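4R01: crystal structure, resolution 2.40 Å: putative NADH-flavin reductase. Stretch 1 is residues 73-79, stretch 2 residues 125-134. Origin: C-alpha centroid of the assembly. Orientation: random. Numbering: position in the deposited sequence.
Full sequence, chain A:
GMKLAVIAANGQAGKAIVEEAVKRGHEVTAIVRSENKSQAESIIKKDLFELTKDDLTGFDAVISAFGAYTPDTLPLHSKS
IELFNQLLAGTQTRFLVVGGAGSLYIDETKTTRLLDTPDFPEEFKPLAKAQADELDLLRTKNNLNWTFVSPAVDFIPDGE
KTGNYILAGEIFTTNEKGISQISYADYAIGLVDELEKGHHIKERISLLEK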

# COMPACT_ATOMS: atom_id res chain seq x y z
N THR A 73 8.79 -2.33 -30.76
CA THR A 73 10.24 -2.25 -30.79
C THR A 73 10.83 -2.43 -29.39
O THR A 73 12.04 -2.30 -29.20
CB THR A 73 10.72 -0.90 -31.37
OG1 THR A 73 9.97 0.17 -30.77
CG2 THR A 73 10.53 -0.87 -32.88
N LEU A 74 9.97 -2.73 -28.42
CA LEU A 74 10.43 -3.01 -27.06
C LEU A 74 11.47 -4.15 -26.97
O LEU A 74 12.37 -4.08 -26.13
CB LEU A 74 9.24 -3.34 -26.16
CG LEU A 74 8.36 -2.16 -25.72
CD1 LEU A 74 7.12 -2.66 -25.02
CD2 LEU A 74 9.13 -1.21 -24.82
N PRO A 75 11.37 -5.19 -27.82
CA PRO A 75 12.43 -6.20 -27.77
C PRO A 75 13.84 -5.69 -28.12
O PRO A 75 14.80 -6.43 -27.92
CB PRO A 75 11.98 -7.24 -28.80
CG PRO A 75 10.51 -7.14 -28.79
CD PRO A 75 10.21 -5.68 -28.60
N LEU A 76 13.95 -4.47 -28.62
CA LEU A 76 15.25 -3.92 -28.99
C LEU A 76 16.12 -3.64 -27.77
O LEU A 76 17.34 -3.46 -27.90
CB LEU A 76 15.08 -2.64 -29.81
CG LEU A 76 14.54 -2.83 -31.23
CD1 LEU A 76 14.39 -1.49 -31.92
CD2 LEU A 76 15.45 -3.75 -32.02
N HIS A 77 15.51 -3.60 -26.59
CA HIS A 77 16.26 -3.45 -25.35
C HIS A 77 17.23 -4.61 -25.18
O HIS A 77 18.39 -4.41 -24.81
CB HIS A 77 15.31 -3.37 -24.14
CG HIS A 77 14.69 -2.02 -23.94
ND1 HIS A 77 13.46 -1.69 -24.46
CD2 HIS A 77 15.14 -0.93 -23.29
CE1 HIS A 77 13.17 -0.44 -24.13
NE2 HIS A 77 14.17 0.04 -23.42
N SER A 78 16.75 -5.82 -25.45
CA SER A 78 17.58 -7.01 -25.34
C SER A 78 18.62 -7.04 -26.45
O SER A 78 19.79 -7.35 -26.20
CB SER A 78 16.73 -8.28 -25.39
OG SER A 78 15.90 -8.38 -24.24
N LYS A 79 18.20 -6.71 -27.66
CA LYS A 79 19.11 -6.74 -28.81
C LYS A 79 20.23 -5.72 -28.63
O LYS A 79 21.35 -5.95 -29.08
CB LYS A 79 18.35 -6.47 -30.11
CG LYS A 79 19.12 -6.85 -31.36
CD LYS A 79 18.44 -6.33 -32.62
CE LYS A 79 19.23 -6.72 -33.87
NZ LYS A 79 18.87 -5.88 -35.04
N LYS A 125 3.64 -3.44 -17.77
CA LYS A 125 4.28 -4.74 -17.98
C LYS A 125 5.13 -4.87 -19.25
O LYS A 125 6.21 -5.46 -19.20
CB LYS A 125 3.22 -5.84 -17.96
CG LYS A 125 2.58 -6.03 -16.61
CD LYS A 125 1.64 -7.22 -16.60
CE LYS A 125 1.13 -7.51 -15.20
NZ LYS A 125 0.12 -8.60 -15.19
N PRO A 126 4.67 -4.34 -20.40
CA PRO A 126 5.51 -4.50 -21.60
C PRO A 126 6.90 -3.87 -21.47
O PRO A 126 7.89 -4.53 -21.80
CB PRO A 126 4.70 -3.81 -22.69
CG PRO A 126 3.29 -3.95 -22.24
CD PRO A 126 3.35 -3.77 -20.75
N LEU A 127 6.98 -2.63 -21.00
CA LEU A 127 8.27 -1.99 -20.81
C LEU A 127 9.06 -2.66 -19.69
O LEU A 127 10.25 -2.92 -19.84
CB LEU A 127 8.10 -0.50 -20.50
CG LEU A 127 9.39 0.26 -20.17
CD1 LEU A 127 10.39 0.15 -21.32
CD2 LEU A 127 9.11 1.71 -19.84
N ALA A 128 8.38 -2.93 -18.58
CA ALA A 128 9.01 -3.54 -17.41
C ALA A 128 9.60 -4.91 -17.73
O ALA A 128 10.66 -5.27 -17.23
CB ALA A 128 8.00 -3.66 -16.27
N LYS A 129 8.90 -5.67 -18.56
CA LYS A 129 9.36 -6.99 -18.95
C LYS A 129 10.59 -6.89 -19.84
O LYS A 129 11.55 -7.65 -19.68
CB LYS A 129 8.26 -7.77 -19.66
CG LYS A 129 8.47 -9.27 -19.64
CD LYS A 129 7.85 -9.86 -18.39
CE LYS A 129 8.80 -10.82 -17.71
NZ LYS A 129 8.20 -11.40 -16.48
N ALA A 130 10.56 -5.96 -20.79
CA ALA A 130 11.68 -5.76 -21.70
C ALA A 130 12.91 -5.31 -20.92
O ALA A 130 14.03 -5.74 -21.21
CB ALA A 130 11.33 -4.74 -22.77
N GLN A 131 12.70 -4.47 -19.92
CA GLN A 131 13.81 -3.98 -19.09
C GLN A 131 14.30 -5.04 -18.13
O GLN A 131 15.46 -5.02 -17.72
CB GLN A 131 13.39 -2.73 -18.32
CG GLN A 131 13.23 -1.50 -19.20
CD GLN A 131 12.72 -0.31 -18.44
OE1 GLN A 131 11.74 -0.40 -17.69
NE2 GLN A 131 13.39 0.83 -18.60
N ALA A 132 13.42 -5.97 -17.77
CA ALA A 132 13.79 -7.10 -16.92
C ALA A 132 14.57 -8.14 -17.71
O ALA A 132 15.57 -8.68 -17.23
CB ALA A 132 12.55 -7.71 -16.28
N ASP A 133 14.10 -8.44 -18.92
CA ASP A 133 14.81 -9.33 -19.84
C ASP A 133 16.18 -8.75 -20.15
O ASP A 133 17.16 -9.49 -20.28
CB ASP A 133 14.02 -9.52 -21.14
CG ASP A 133 12.72 -10.28 -20.93
OD1 ASP A 133 12.37 -10.57 -19.77
OD2 ASP A 133 12.05 -10.59 -21.94
N GLU A 134 16.23 -7.43 -20.26
CA GLU A 134 17.46 -6.70 -20.51
C GLU A 134 18.48 -6.96 -19.41
O GLU A 134 19.64 -7.27 -19.69
CB GLU A 134 17.15 -5.20 -20.61
CG GLU A 134 18.34 -4.31 -20.86
CD GLU A 134 17.92 -2.88 -21.17
OE1 GLU A 134 16.78 -2.50 -20.83
OE2 GLU A 134 18.74 -2.14 -21.76
O HOH W 1 13.79 -7.01 -24.11

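The contact between residues 73-79 and 125-134 is a small one of mixed apolar and polar side chains, in which a turn and the helical segment that follows it pack against the helix of residues 125-134, with no direct hydrogen bond between the two and a single water joining them. It illustrates a general principle: two helical segments can meet with their backbone bonds kept within each segment, leaving the joint largely to side-chain packing, here with one water.

The backbone fits this description. Residues 125-134 form a regular helix, its amides bonded four residues back, as in E134 N to A130 O at 2.9 Å. The other stretch begins with a type I turn from T73 to L76, closed by L76 N to T73 O at 2.9 Å, and continues as helix. The two backbones come nearest, CA to CA, at S78 and E134, 4.8 Å apart. Along residues 125-134, the contact residues P126, L127, A130, D133 and E134 recur at intervals of three or four, the periodicity expected of one helical face.

At one end of the contact sits L74, its CA-to-CB bond directed toward the helix. Its CD1 lies 3.6 Å from P126 CB and its CD2 4.0 Å from L127 CD1, so the two methyls of the fork meet different side chains. A130 packs against both the backbone and the side chain of L74: its CB is 3.6 Å from L74 O and 4.2 Å from L74 CB.

H77, buried and also directed toward the helix, contributes the largest covered area. Its ring is held from within its own stretch, ND1 donating to L74 O at 3.1 Å with an angle of 156°; the same carbonyl accepts H77 N at 3.2 Å. Thus anchored, the ring packs obliquely against its neighbours, with CE1 4.0 Å from L127 CD1 and CD2 3.3 Å from E134 OE1. The latter is a close carbon-to-oxygen approach, in which the polarized C-H of an imidazole suits a carboxylate oxygen. The extended side chain of E134, with chi1 and chi2 both t, brings that oxygen to the ring.

S78 completes the joint. Its OG packs 3.8 Å from D133 CB and is 4.4 Å from A130 O, too far for a direct bond. Water 1 fills the role of bridge, lying 2.5 Å from S78 OG and donating to A130 O at 3.2 Å. That carbonyl already accepts E134 N, so the water uses its remaining capacity without disturbing the helix.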